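Long-range contacts in uncharacterized protein YhfS (Escherichia coli, PDB 4J8L), which is of unknown function but carries pyridoxal phosphate covalently bound to a lysine, and is probably an enzyme of the fold type I class: residues L93-A98 with L115-F120; Q141-Q146 with I273-S278; L87-R92 with E109-T114; Q53-V58 with A68-G73; G38-T43 with Q226-Q231. One frame throughout, in Å; residues are numbered along the deposited sequence. Where two conformers were deposited one is given.

Contact 1 of 5, residues L93-A98 with L115-F120; sequences LLVHDA and LITVDF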
# COMPACT_ATOMS: atom_id res chain seq x y z
N LEU A 93 2.79 9.65 19.61
CA LEU A 93 2.76 9.49 18.16
C LEU A 93 1.66 10.35 17.55
O LEU A 93 0.50 10.27 17.95
CB LEU A 93 2.52 8.02 17.79
CG LEU A 93 2.36 7.72 16.30
CD1 LEU A 93 3.71 7.88 15.57
CD2 LEU A 93 1.77 6.34 16.06
N LEU A 94 2.03 11.17 16.57
CA LEU A 94 1.05 11.97 15.86
C LEU A 94 0.40 11.16 14.73
O LEU A 94 1.09 10.53 13.93
CB LEU A 94 1.69 13.24 15.30
CG LEU A 94 0.74 14.17 14.55
CD1 LEU A 94 -0.02 15.06 15.52
CD2 LEU A 94 1.48 15.01 13.52
N VAL A 95 -0.93 11.18 14.68
CA VAL A 95 -1.67 10.55 13.60
C VAL A 95 -2.77 11.48 13.06
O VAL A 95 -3.18 12.44 13.73
CB VAL A 95 -2.32 9.21 14.02
CG1 VAL A 95 -1.26 8.18 14.38
CG2 VAL A 95 -3.28 9.42 15.18
N HIS A 96 -3.22 11.17 11.85
CA HIS A 96 -4.28 11.92 11.19
C HIS A 96 -5.63 11.67 11.87
O HIS A 96 -5.85 10.62 12.46
CB HIS A 96 -4.31 11.51 9.72
CG HIS A 96 -5.44 12.10 8.92
ND1 HIS A 96 -5.80 13.42 9.01
CD2 HIS A 96 -6.26 11.54 8.00
CE1 HIS A 96 -6.81 13.66 8.18
NE2 HIS A 96 -7.10 12.53 7.56
N ASP A 97 -6.53 12.65 11.77
CA ASP A 97 -7.88 12.54 12.33
C ASP A 97 -8.78 11.71 11.42
O ASP A 97 -9.63 12.24 10.71
CB ASP A 97 -8.48 13.94 12.56
CG ASP A 97 -9.79 13.90 13.33
OD1 ASP A 97 -10.18 12.83 13.84
OD2 ASP A 97 -10.43 14.97 13.44
N ALA A 98 -8.58 10.40 11.47
CA ALA A 98 -9.29 9.44 10.64
C ALA A 98 -8.97 8.06 11.20
O ALA A 98 -8.01 7.91 11.95
CB ALA A 98 -8.83 9.55 9.19
N LEU A 115 -1.55 8.71 21.58
CA LEU A 115 -1.84 9.28 20.27
C LEU A 115 -2.18 10.76 20.35
O LEU A 115 -2.93 11.20 21.23
CB LEU A 115 -2.98 8.52 19.58
CG LEU A 115 -2.69 7.07 19.23
CD1 LEU A 115 -3.84 6.48 18.41
CD2 LEU A 115 -1.38 6.96 18.47
N ILE A 116 -1.61 11.53 19.43
CA ILE A 116 -1.95 12.93 19.26
C ILE A 116 -2.57 13.04 17.87
O ILE A 116 -1.95 12.65 16.88
CB ILE A 116 -0.71 13.83 19.31
CG1 ILE A 116 0.01 13.68 20.65
CG2 ILE A 116 -1.09 15.28 19.05
CD1 ILE A 116 1.33 14.42 20.71
N THR A 117 -3.78 13.56 17.80
CA THR A 117 -4.54 13.55 16.56
C THR A 117 -4.71 14.97 16.01
O THR A 117 -4.94 15.91 16.77
CB THR A 117 -5.92 12.93 16.80
OG1 THR A 117 -5.76 11.57 17.23
CG2 THR A 117 -6.74 12.94 15.55
N VAL A 118 -4.59 15.11 14.70
CA VAL A 118 -4.86 16.38 14.03
C VAL A 118 -5.27 16.09 12.58
O VAL A 118 -4.91 15.06 12.01
CB VAL A 118 -3.62 17.31 14.06
CG1 VAL A 118 -2.48 16.71 13.24
CG2 VAL A 118 -3.97 18.71 13.56
N ASP A 119 -6.06 17.00 11.99
CA ASP A 119 -6.50 16.84 10.61
C ASP A 119 -5.36 17.19 9.65
O ASP A 119 -5.03 18.36 9.48
CB ASP A 119 -7.69 17.78 10.36
CG ASP A 119 -8.44 17.46 9.08
OD1 ASP A 119 -7.96 16.63 8.29
OD2 ASP A 119 -9.52 18.05 8.87
N PHE A 120 -4.76 16.18 9.01
CA PHE A 120 -3.66 16.42 8.07
C PHE A 120 -4.12 17.24 6.86
O PHE A 120 -3.30 17.74 6.09
CB PHE A 120 -3.05 15.11 7.56
CG PHE A 120 -2.22 14.37 8.57
CD1 PHE A 120 -2.07 14.84 9.87
CD2 PHE A 120 -1.58 13.18 8.21
CE1 PHE A 120 -1.30 14.14 10.80
CE2 PHE A 120 -0.81 12.48 9.12
CZ PHE A 120 -0.67 12.95 10.42
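Val95 N bonds Ile116 O at 2.8 Å, the shortest bond of a parallel backbone ladder. Ile116 N bonds Leu93 O, and Val118 N bonds Val95 O at a longer 3.2 Å.

Past the ladder, His96 ND1 takes the backbone N-H of Phe120, with 2.9 Å between His96 ND1 and Phe120 N and an angle of 164° at the hydrogen, the donor tilted from the imidazole plane. Because ND1 accepts here, the ring's own proton is probably on NE2, which bonds Asp149 OD1; bonds at both nitrogens would fix the ring's rotation. His96 CG stands anti to the backbone N (chi1 175°), which sends CG toward the residues after strand 114-118, where the ring then meets Asp119 and Phe120. His96 CE1 passes 3.2 Å from Asp119 OD1, a carboxylate oxygen whose stronger partner is the backbone N of Asn121. The methylene of His96 sits over the centre of the Phe120 ring, with CB 3.6 Å from the ring centroid, as a CH-pi contact; the two rings themselves meet obliquely.

Leu94 and Ile116 share one face of the sheet, where Leu94 CD1 lies 3.7 Å from Ile116 CG2, while Leu94 CD2 meets Phe120 CE1 tip to tip. On the face of Leu93, Val95, Leu115 and Thr117, Leu93 and Leu115 run side by side, their CD2 atoms 4.0 Å apart. Helix 102-111 covers this second face through Ile108, and helix 123-133 the first through Leu126 and Val129. Strand 92-96, helix 102-111 and strand 114-118 thus make the beta-alpha-beta crossover at the edge of the large mixed sheet.

Contact 2 of 5, residues Q141-Q146 with I273-S278; sequences QHTRQQ and IANAQS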
# COMPACT_ATOMS: atom_id res chain seq x y z
N GLN A 141 -0.40 7.89 6.63
CA GLN A 141 -0.84 6.89 5.67
C GLN A 141 -0.87 7.49 4.27
O GLN A 141 -1.37 8.59 4.07
CB GLN A 141 -2.21 6.31 6.04
CG GLN A 141 -2.64 5.17 5.11
CD GLN A 141 -3.84 4.39 5.62
OE1 GLN A 141 -4.04 4.25 6.83
NE2 GLN A 141 -4.64 3.89 4.70
N HIS A 142 -0.32 6.75 3.30
CA HIS A 142 -0.27 7.22 1.93
C HIS A 142 -1.65 7.14 1.25
O HIS A 142 -2.16 8.13 0.73
CB HIS A 142 0.79 6.43 1.15
CG HIS A 142 1.22 7.09 -0.13
ND1 HIS A 142 2.48 6.91 -0.67
CD2 HIS A 142 0.56 7.92 -0.97
CE1 HIS A 142 2.58 7.61 -1.79
NE2 HIS A 142 1.43 8.23 -1.99
N THR A 143 -2.26 5.96 1.27
CA THR A 143 -3.60 5.81 0.72
C THR A 143 -4.62 6.55 1.58
O THR A 143 -4.35 6.89 2.72
CB THR A 143 -4.03 4.34 0.59
OG1 THR A 143 -3.90 3.69 1.85
CG2 THR A 143 -3.18 3.63 -0.46
N ARG A 144 -5.80 6.77 1.01
CA ARG A 144 -6.86 7.51 1.67
C ARG A 144 -7.61 6.70 2.73
O ARG A 144 -8.10 5.60 2.45
CB ARG A 144 -7.85 8.04 0.64
CG ARG A 144 -7.23 8.91 -0.46
CD ARG A 144 -6.44 10.06 0.13
NE ARG A 144 -6.03 11.03 -0.89
CZ ARG A 144 -5.18 12.04 -0.67
NH1 ARG A 144 -4.62 12.20 0.52
NH2 ARG A 144 -4.89 12.88 -1.65
N GLN A 145 -7.74 7.27 3.92
CA GLN A 145 -8.42 6.60 5.03
C GLN A 145 -9.91 6.90 5.05
O GLN A 145 -10.69 6.18 5.68
CB GLN A 145 -7.80 7.05 6.35
CG GLN A 145 -6.35 6.62 6.50
CD GLN A 145 -5.62 7.45 7.52
OE1 GLN A 145 -4.97 8.44 7.18
NE2 GLN A 145 -5.74 7.08 8.80
N GLN A 146 -10.30 7.97 4.37
CA GLN A 146 -11.70 8.37 4.30
C GLN A 146 -11.85 9.22 3.05
O GLN A 146 -10.87 9.82 2.60
CB GLN A 146 -12.10 9.13 5.56
CG GLN A 146 -11.29 10.37 5.81
CD GLN A 146 -11.50 10.93 7.19
OE1 GLN A 146 -12.30 10.41 7.97
NE2 GLN A 146 -10.77 12.00 7.51
N ILE A 273 -14.22 6.45 -8.85
CA ILE A 273 -12.95 5.87 -8.46
C ILE A 273 -12.54 6.48 -7.13
O ILE A 273 -12.60 7.70 -6.95
CB ILE A 273 -11.88 6.12 -9.51
CG1 ILE A 273 -12.16 5.25 -10.74
CG2 ILE A 273 -10.49 5.81 -8.96
CD1 ILE A 273 -11.22 5.49 -11.89
N ALA A 274 -12.13 5.63 -6.19
CA ALA A 274 -11.70 6.10 -4.89
C ALA A 274 -10.55 5.25 -4.38
O ALA A 274 -10.44 4.08 -4.72
CB ALA A 274 -12.86 6.03 -3.92
N ASN A 275 -9.72 5.84 -3.54
CA ASN A 275 -8.77 5.06 -2.77
C ASN A 275 -9.47 4.52 -1.53
O ASN A 275 -9.65 5.24 -0.54
CB ASN A 275 -7.54 5.88 -2.40
CG ASN A 275 -6.45 5.76 -3.44
OD1 ASN A 275 -6.42 6.51 -4.41
ND2 ASN A 275 -5.55 4.80 -3.24
N ALA A 276 -9.90 3.27 -1.61
CA ALA A 276 -10.70 2.67 -0.55
C ALA A 276 -10.27 1.24 -0.20
O ALA A 276 -11.02 0.30 -0.41
CB ALA A 276 -12.18 2.68 -0.96
N GLN A 277 -9.05 1.06 0.32
CA GLN A 277 -8.07 2.12 0.49
C GLN A 277 -7.14 2.14 -0.72
O GLN A 277 -6.55 3.17 -1.04
CB GLN A 277 -7.30 1.94 1.80
CG GLN A 277 -8.22 1.96 3.02
CD GLN A 277 -7.47 2.10 4.33
OE1 GLN A 277 -6.39 1.55 4.49
NE2 GLN A 277 -8.05 2.83 5.27
N SER A 278 -7.04 1.01 -1.41
CA SER A 278 -6.36 0.98 -2.70
C SER A 278 -7.30 1.63 -3.71
O SER A 278 -8.50 1.71 -3.48
CB SER A 278 -6.02 -0.45 -3.13
OG SER A 278 -5.16 -0.45 -4.26
O HOH W 1 -6.42 3.27 7.83
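Gln277 reaches across to Gln141, and its OE1 lies 2.9 Å from Gln141 NE2 in a weak hydrogen bond, bent to 138° at the hydrogen. The two side chains cross at about a right angle, their amide planes 64° apart. A water completes the link between the other ends: it donates to Gln141 OE1 at 2.8 Å and accepts from Gln277 NE2 at 3.1 Å, so direct bond and water bridge together join both atoms of each amide. Carbon contacts, two of them against carbonyl oxygens, surround this pair. Gln277 CG packs 3.7 Å from Arg144 O, Thr143 CB approaches Gln277 O to 3.2 Å, and Arg144 CG rests 3.6 Å from Asn275 CB.

In the next layer, Gln141 NE2 also donates to Thr143 OG1 at 3.0 Å, with the hydroxyl oxygen in the amide plane. The extended Gln141 chain, CG anti to the backbone N (chi1 -175°), thereby has its amide held from its own loop as well as from the partner segment. On the other segment, Asn275 ND2 donates to Gln277 O at 2.9 Å, which ties the turn containing the cis peptide before Gln277, while Asn275 OD1 receives the N-H of Leu6.

The contact joins the loop after strand 137-141 to the end of strand 268-275, in the C-terminal family region. Neutral amides make its polar link, one bent direct bond and one water bridge, the Arg144 guanidinium being bonded to Phe4 and Tyr151. Against that link stands the buried backbone N of Arg144, which has no partner in the model and is probably a small cost.

Contact 3 of 5, residues L87-R92 with E109-T114; sequences LKPGQR and EQMGLT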
# COMPACT_ATOMS: atom_id res chain seq x y z
N LEU A 87 10.39 5.47 18.03
CA LEU A 87 10.04 5.88 19.38
C LEU A 87 9.95 4.74 20.38
O LEU A 87 9.97 3.56 20.02
CB LEU A 87 8.78 6.76 19.39
CG LEU A 87 7.38 6.20 19.19
CD1 LEU A 87 6.38 7.27 19.57
CD2 LEU A 87 7.16 5.77 17.77
N LYS A 88 9.91 5.12 21.66
CA LYS A 88 9.92 4.19 22.77
C LYS A 88 8.50 3.97 23.26
O LYS A 88 7.63 4.79 22.99
CB LYS A 88 10.78 4.76 23.92
CG LYS A 88 12.25 4.92 23.55
CD LYS A 88 13.02 5.60 24.67
CE LYS A 88 14.50 5.72 24.32
NZ LYS A 88 15.27 6.39 25.40
N PRO A 89 8.26 2.86 23.97
CA PRO A 89 6.95 2.61 24.57
C PRO A 89 6.54 3.78 25.45
O PRO A 89 7.36 4.31 26.20
CB PRO A 89 7.21 1.39 25.46
CG PRO A 89 8.33 0.69 24.83
CD PRO A 89 9.19 1.73 24.19
N GLY A 90 5.28 4.19 25.34
CA GLY A 90 4.76 5.25 26.19
C GLY A 90 5.00 6.64 25.63
O GLY A 90 4.61 7.63 26.24
N GLN A 91 5.65 6.72 24.47
CA GLN A 91 5.89 8.01 23.85
C GLN A 91 4.72 8.47 23.00
O GLN A 91 3.71 7.77 22.90
CB GLN A 91 7.21 8.01 23.07
CG GLN A 91 8.42 8.03 23.98
CD GLN A 91 9.69 8.39 23.24
OE1 GLN A 91 9.96 7.88 22.15
NE2 GLN A 91 10.48 9.28 23.83
N ARG A 92 4.85 9.64 22.39
CA ARG A 92 3.72 10.28 21.74
C ARG A 92 3.81 10.24 20.23
O ARG A 92 4.79 10.71 19.64
CB ARG A 92 3.58 11.73 22.24
CG ARG A 92 3.42 11.82 23.75
CD ARG A 92 3.95 13.13 24.31
NE ARG A 92 3.15 14.28 23.91
CZ ARG A 92 1.95 14.56 24.42
NH1 ARG A 92 1.42 13.78 25.34
NH2 ARG A 92 1.28 15.63 24.00
N GLU A 109 -1.30 0.05 20.50
CA GLU A 109 -1.76 -0.44 21.79
C GLU A 109 -0.69 -1.30 22.47
O GLU A 109 -0.48 -1.17 23.68
CB GLU A 109 -3.05 -1.23 21.62
CG GLU A 109 -4.23 -0.36 21.23
CD GLU A 109 -5.45 -1.17 20.82
OE1 GLU A 109 -5.31 -2.39 20.61
OE2 GLU A 109 -6.55 -0.57 20.72
N GLN A 110 -0.03 -2.15 21.70
CA GLN A 110 0.99 -3.04 22.25
C GLN A 110 2.25 -2.27 22.70
O GLN A 110 3.00 -2.76 23.54
CB GLN A 110 1.31 -4.18 21.27
CG GLN A 110 0.15 -5.19 21.11
CD GLN A 110 0.36 -6.26 20.03
OE1 GLN A 110 1.34 -6.23 19.28
NE2 GLN A 110 -0.58 -7.20 19.93
N MSE A 111 2.46 -1.07 22.16
CA MSE A 111 3.58 -0.23 22.58
C MSE A 111 3.19 0.78 23.65
O MSE A 111 4.03 1.49 24.18
CB MSE A 111 4.19 0.52 21.39
CG MSE A 111 4.87 -0.35 20.36
SE MSE A 111 5.87 0.75 19.07
CE MSE A 111 7.24 1.47 20.26
N GLY A 112 1.90 0.85 23.97
CA GLY A 112 1.43 1.79 24.97
C GLY A 112 1.66 3.24 24.59
O GLY A 112 1.87 4.10 25.45
N LEU A 113 1.61 3.53 23.29
CA LEU A 113 1.83 4.89 22.81
C LEU A 113 0.65 5.78 23.13
O LEU A 113 -0.49 5.32 23.21
CB LEU A 113 2.06 4.89 21.30
CG LEU A 113 3.21 4.04 20.77
CD1 LEU A 113 3.34 4.20 19.26
CD2 LEU A 113 4.50 4.44 21.46
N THR A 114 0.93 7.07 23.30
CA THR A 114 -0.10 8.08 23.43
C THR A 114 -0.31 8.69 22.05
O THR A 114 0.65 9.12 21.41
CB THR A 114 0.34 9.18 24.40
OG1 THR A 114 0.46 8.63 25.71
CG2 THR A 114 -0.68 10.31 24.42
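Gly90 N donates a weak, bent bond to Met111 O at 3.2 Å, and Thr114 N a straighter one to Gln91 O at 2.9 Å (164° at the hydrogen), so that two turns lie against each other and run into a parallel pairing of Arg92 with Thr114. One turn is the type II beta turn from Lys88 to Gln91. The other is the Schellman motif that ends helix 102-111, where Gly112 takes a positive phi of 63°. Gly90 CA also passes 3.2 Å from Gly112 O as a CA-H...O contact.

Selenomethionine Met111 and Leu113 bring side chains from the helix end. The Met111 chain bends at chi3 (66°), turning CE to lie 3.4 Å from Leu87 O and also close to the ring of Pro89. Leu113 reaches Leu87 tip to tip, CD2 to CD1 at 3.9 Å, and the same CD2 rests on Lys88 O at 3.5 Å. Gln91 steadies the beta turn from within, since its OE1 accepts Lys88 N from above the carbonyl plane. Arg92 and Thr114 lie side by side, pointing the same way, with Arg92 CG 4.1 Å from Thr114 CB.

The guanidinium of Arg92 continues to Gln133 O through NH2, while Arg92 N bonds Asp136. The contact lies where helix 74-86 passes into strand 92-96, beside the short link from helix 102-111 into strand 114-118.

Contact 4 of 5, residues Q53-V58 with A68-G73; sequences QRVEQV and AALVQG. With ACY (acetic acid), chain D.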
# COMPACT_ATOMS: atom_id res chain seq x y z
N GLN A 53 20.93 -9.09 1.57
CA GLN A 53 21.58 -7.79 1.69
C GLN A 53 21.56 -7.07 0.35
O GLN A 53 21.17 -5.91 0.27
CB GLN A 53 23.02 -7.91 2.20
CG GLN A 53 23.69 -6.54 2.33
CD GLN A 53 25.18 -6.60 2.62
OE1 GLN A 53 25.90 -7.44 2.08
NE2 GLN A 53 25.64 -5.70 3.47
N ARG A 54 21.97 -7.77 -0.71
CA ARG A 54 22.04 -7.16 -2.03
C ARG A 54 20.67 -6.63 -2.46
O ARG A 54 20.57 -5.53 -3.00
CB ARG A 54 22.53 -8.16 -3.08
CG ARG A 54 23.98 -8.53 -2.98
CD ARG A 54 24.39 -9.43 -4.14
NE ARG A 54 25.76 -9.90 -4.03
CZ ARG A 54 26.80 -9.34 -4.65
NH1 ARG A 54 26.61 -8.29 -5.43
NH2 ARG A 54 28.02 -9.84 -4.49
N VAL A 55 19.63 -7.42 -2.24
CA VAL A 55 18.28 -7.01 -2.60
C VAL A 55 17.89 -5.76 -1.82
O VAL A 55 17.31 -4.83 -2.37
CB VAL A 55 17.25 -8.15 -2.39
CG1 VAL A 55 15.81 -7.60 -2.50
CG2 VAL A 55 17.47 -9.27 -3.39
N GLU A 56 18.24 -5.73 -0.54
CA GLU A 56 17.97 -4.55 0.28
C GLU A 56 18.68 -3.32 -0.28
O GLU A 56 18.10 -2.24 -0.32
CB GLU A 56 18.32 -4.82 1.74
CG GLU A 56 17.32 -5.79 2.38
CD GLU A 56 17.81 -6.40 3.68
OE1 GLU A 56 19.02 -6.32 3.97
OE2 GLU A 56 16.95 -6.95 4.42
N GLN A 57 19.92 -3.50 -0.74
CA GLN A 57 20.66 -2.41 -1.37
C GLN A 57 19.94 -1.93 -2.63
O GLN A 57 19.86 -0.73 -2.90
CB GLN A 57 22.10 -2.83 -1.69
CG GLN A 57 22.96 -2.98 -0.44
CD GLN A 57 24.30 -3.61 -0.73
OE1 GLN A 57 24.61 -3.92 -1.87
NE2 GLN A 57 25.10 -3.81 0.32
N VAL A 58 19.43 -2.88 -3.42
CA VAL A 58 18.70 -2.51 -4.63
C VAL A 58 17.44 -1.73 -4.29
O VAL A 58 17.14 -0.71 -4.92
CB VAL A 58 18.33 -3.76 -5.46
CG1 VAL A 58 17.36 -3.39 -6.57
CG2 VAL A 58 19.57 -4.40 -6.05
N ALA A 68 17.69 -0.14 3.32
CA ALA A 68 16.43 -0.87 3.42
C ALA A 68 16.60 -2.16 4.21
O ALA A 68 17.70 -2.70 4.32
CB ALA A 68 15.86 -1.17 2.03
N ALA A 69 15.50 -2.64 4.78
CA ALA A 69 15.50 -3.94 5.44
C ALA A 69 14.23 -4.68 5.10
O ALA A 69 13.14 -4.12 5.19
CB ALA A 69 15.62 -3.78 6.96
N LEU A 70 14.37 -5.94 4.71
CA LEU A 70 13.20 -6.81 4.57
C LEU A 70 12.93 -7.45 5.93
O LEU A 70 13.87 -7.79 6.66
CB LEU A 70 13.47 -7.89 3.50
CG LEU A 70 13.64 -7.34 2.08
CD1 LEU A 70 13.98 -8.47 1.08
CD2 LEU A 70 12.38 -6.61 1.64
N VAL A 71 11.65 -7.55 6.30
CA VAL A 71 11.27 -8.07 7.61
C VAL A 71 10.09 -9.05 7.49
O VAL A 71 9.34 -9.03 6.51
CB VAL A 71 10.84 -6.93 8.57
CG1 VAL A 71 11.98 -5.92 8.77
CG2 VAL A 71 9.59 -6.24 8.05
N GLN A 72 9.94 -9.89 8.50
CA GLN A 72 8.79 -10.77 8.60
C GLN A 72 7.54 -9.97 8.98
O GLN A 72 7.63 -8.85 9.51
CB GLN A 72 9.02 -11.85 9.66
CG GLN A 72 10.25 -12.73 9.41
CD GLN A 72 10.02 -13.77 8.31
OE1 GLN A 72 9.04 -13.70 7.53
NE2 GLN A 72 10.92 -14.75 8.23
N GLY A 73 6.38 -10.56 8.72
CA GLY A 73 5.13 -9.91 9.09
C GLY A 73 4.55 -8.97 8.05
O GLY A 73 3.57 -8.27 8.32
C ACY D . 26.78 -13.59 -2.83
O ACY D . 26.83 -14.79 -2.47
OXT ACY D . 25.74 -13.05 -3.28
CH3 ACY D . 28.02 -12.76 -2.73
O HOH W 2 16.52 -8.09 6.82
O HOH W 3 19.43 -4.07 5.98
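Glu56 OE2 receives the backbone N-H of Leu70, with 2.8 Å between Glu56 OE2 and Leu70 N and a nearly straight 171° at the hydrogen. The donor comes from the anti side of that oxygen, 31° out of the carboxylate plane. Two waters extend the grip: one donates to Glu56 OE2 and Leu70 O, both at 2.7 Å, the other to Glu56 OE1 and Ala68 O. OE1 is also bonded by Gln48 NE2. The extended Glu56 chain beyond CG spans from helix to strand. An alanine here would probably leave Leu70 N without its side-chain acceptor and each of the two waters without its carboxylate partner.

Van der Waals contacts accompany these bonds. Glu56 CB lies 3.4 Å from Ala68 O, and Ala68 CB is equally close to Glu56 O. Farther along, the Val55 and Leu70 side chains cross at about a right angle, with Val55 CG1 4.1 Å from Leu70 CD1, beside Ala232 of helix 229-261, which touches both residues.

The short segment axes approach to 7.2 Å at 125°. Helix 50-62 thus packs on edge strand 67-72, the next strand in the chain, in the layered alpha/beta architecture of the large domain of fold type I pyridoxal phosphate enzymes.

Contact 5 of 5, residues G38-T43 with Q226-Q231; sequences GDLGLT and QIQGAQ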
# COMPACT_ATOMS: atom_id res chain seq x y z
N GLY A 38 19.60 -17.74 -4.60
CA GLY A 38 19.45 -17.12 -3.29
C GLY A 38 19.97 -17.96 -2.13
O GLY A 38 19.49 -19.08 -1.90
N ASP A 39 20.94 -17.41 -1.39
CA ASP A 39 21.56 -18.14 -0.28
C ASP A 39 20.72 -18.09 0.99
O ASP A 39 19.68 -17.45 1.03
CB ASP A 39 23.01 -17.66 -0.02
CG ASP A 39 23.08 -16.23 0.47
OD1 ASP A 39 22.38 -15.36 -0.10
OD2 ASP A 39 23.87 -15.95 1.40
N LEU A 40 21.18 -18.80 2.01
CA LEU A 40 20.40 -19.05 3.21
C LEU A 40 21.15 -18.65 4.47
O LEU A 40 22.36 -18.79 4.56
CB LEU A 40 20.09 -20.54 3.31
CG LEU A 40 19.20 -21.14 2.23
CD1 LEU A 40 19.32 -22.65 2.21
CD2 LEU A 40 17.74 -20.73 2.48
N GLY A 41 20.42 -18.19 5.48
CA GLY A 41 20.95 -18.18 6.82
C GLY A 41 21.78 -17.00 7.29
O GLY A 41 21.84 -15.94 6.65
N LEU A 42 22.44 -17.21 8.42
CA LEU A 42 23.08 -16.12 9.16
C LEU A 42 24.54 -16.01 8.75
O LEU A 42 25.43 -16.44 9.47
CB LEU A 42 22.98 -16.41 10.66
CG LEU A 42 21.56 -16.60 11.20
CD1 LEU A 42 21.56 -16.74 12.71
CD2 LEU A 42 20.68 -15.44 10.78
N THR A 43 24.78 -15.45 7.57
CA THR A 43 26.14 -15.40 7.02
C THR A 43 27.00 -14.42 7.82
O THR A 43 26.52 -13.37 8.27
CB THR A 43 26.14 -15.07 5.51
OG1 THR A 43 25.83 -13.68 5.29
CG2 THR A 43 25.12 -15.93 4.77
N GLN A 226 15.09 -13.50 9.74
CA GLN A 226 15.66 -13.18 8.43
C GLN A 226 14.74 -13.53 7.28
O GLN A 226 13.93 -14.45 7.35
CB GLN A 226 16.99 -13.91 8.21
CG GLN A 226 17.98 -13.78 9.36
CD GLN A 226 18.16 -12.35 9.86
OE1 GLN A 226 18.19 -11.40 9.07
NE2 GLN A 226 18.26 -12.20 11.17
N ILE A 227 14.91 -12.79 6.19
CA ILE A 227 14.26 -13.12 4.93
C ILE A 227 15.29 -13.88 4.09
O ILE A 227 16.42 -13.41 3.88
CB ILE A 227 13.77 -11.84 4.23
CG1 ILE A 227 12.75 -11.11 5.12
CG2 ILE A 227 13.17 -12.15 2.87
CD1 ILE A 227 11.62 -12.02 5.67
N GLN A 228 14.93 -15.08 3.63
CA GLN A 228 15.92 -15.90 2.92
C GLN A 228 16.18 -15.38 1.50
O GLN A 228 15.35 -14.64 0.95
CB GLN A 228 15.49 -17.37 2.88
CG GLN A 228 15.30 -17.98 4.27
CD GLN A 228 16.56 -17.91 5.14
OE1 GLN A 228 17.67 -17.90 4.63
NE2 GLN A 228 16.38 -17.86 6.45
N GLY A 229 17.33 -15.74 0.93
CA GLY A 229 17.74 -15.24 -0.37
C GLY A 229 16.68 -15.43 -1.44
O GLY A 229 16.40 -14.51 -2.21
N ALA A 230 16.07 -16.61 -1.48
CA ALA A 230 15.07 -16.91 -2.50
C ALA A 230 13.84 -16.00 -2.35
O ALA A 230 13.26 -15.54 -3.34
CB ALA A 230 14.66 -18.37 -2.46
N GLN A 231 13.43 -15.76 -1.11
CA GLN A 231 12.33 -14.85 -0.85
C GLN A 231 12.68 -13.44 -1.30
O GLN A 231 11.86 -12.73 -1.89
CB GLN A 231 11.99 -14.82 0.64
CG GLN A 231 11.40 -16.09 1.19
CD GLN A 231 11.17 -15.97 2.68
OE1 GLN A 231 12.13 -15.83 3.45
NE2 GLN A 231 9.91 -16.00 3.09
O HOH W 4 17.01 -18.90 -0.14
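The N terminus of helix 229-261, with Gln228 at the N-cap position, receives the loop of residues 38-43. Its first helical N-H, Gly229 N, donates to Asp39 O at 2.9 Å, nearly along the C=O axis but bent to 137° at the hydrogen. The next, Ala230 N, reaches Gly38 O through a water that accepts at 2.8 Å and donates at 3.0 Å. Gly38 CA lies only 3.7 Å from Gly229 C, a spacing in which a beta carbon on either glycine would clash.

Gln228 supplies the side-chain bond: OE1 accepts Gly41 N at 2.9 Å, in the carbonyl plane and on a lone pair. Its chain bends at chi2 (-58°), and Gln228 OE1 also lies 3.3 Å from Leu40 CA, with Leu40 CD2 a little farther. An alanine in place of Gln228 would probably leave Gly41 N without this acceptor and free the loop near Leu40 to shift.

Leu42 crosses Gln226 at about a right angle, its CD2 3.5 Å from Gln226 CG. With Gln228 N bonded to Gln231 OE1, this is a helix N terminus whose first N-H groups are met by the carbonyls of a distant loop.

From the N terminus, contact 5 opens at residues 38-43 and closes with 226-231, the widest loop within the aminotransferase range. Contact 4 lies inside it as a short helix-to-strand closure. Contacts 3 and 1 follow, also inside; they cross, their segments alternating through strand 92-96, helix 102-111 and strand 114-118, and they touch where Leu93 N meets Thr114 O. Contact 2 opens at 141-146 and closes at 273-278, so it crosses contact 5 and leaves that range for the C-terminal one. Contacts 1 and 4 reach opposite edges of the same seven-stranded sheet, about 17 Å apart at their nearest atoms, while contact 2 ties the loop after strand 137-141 of this sheet to the antiparallel sheet.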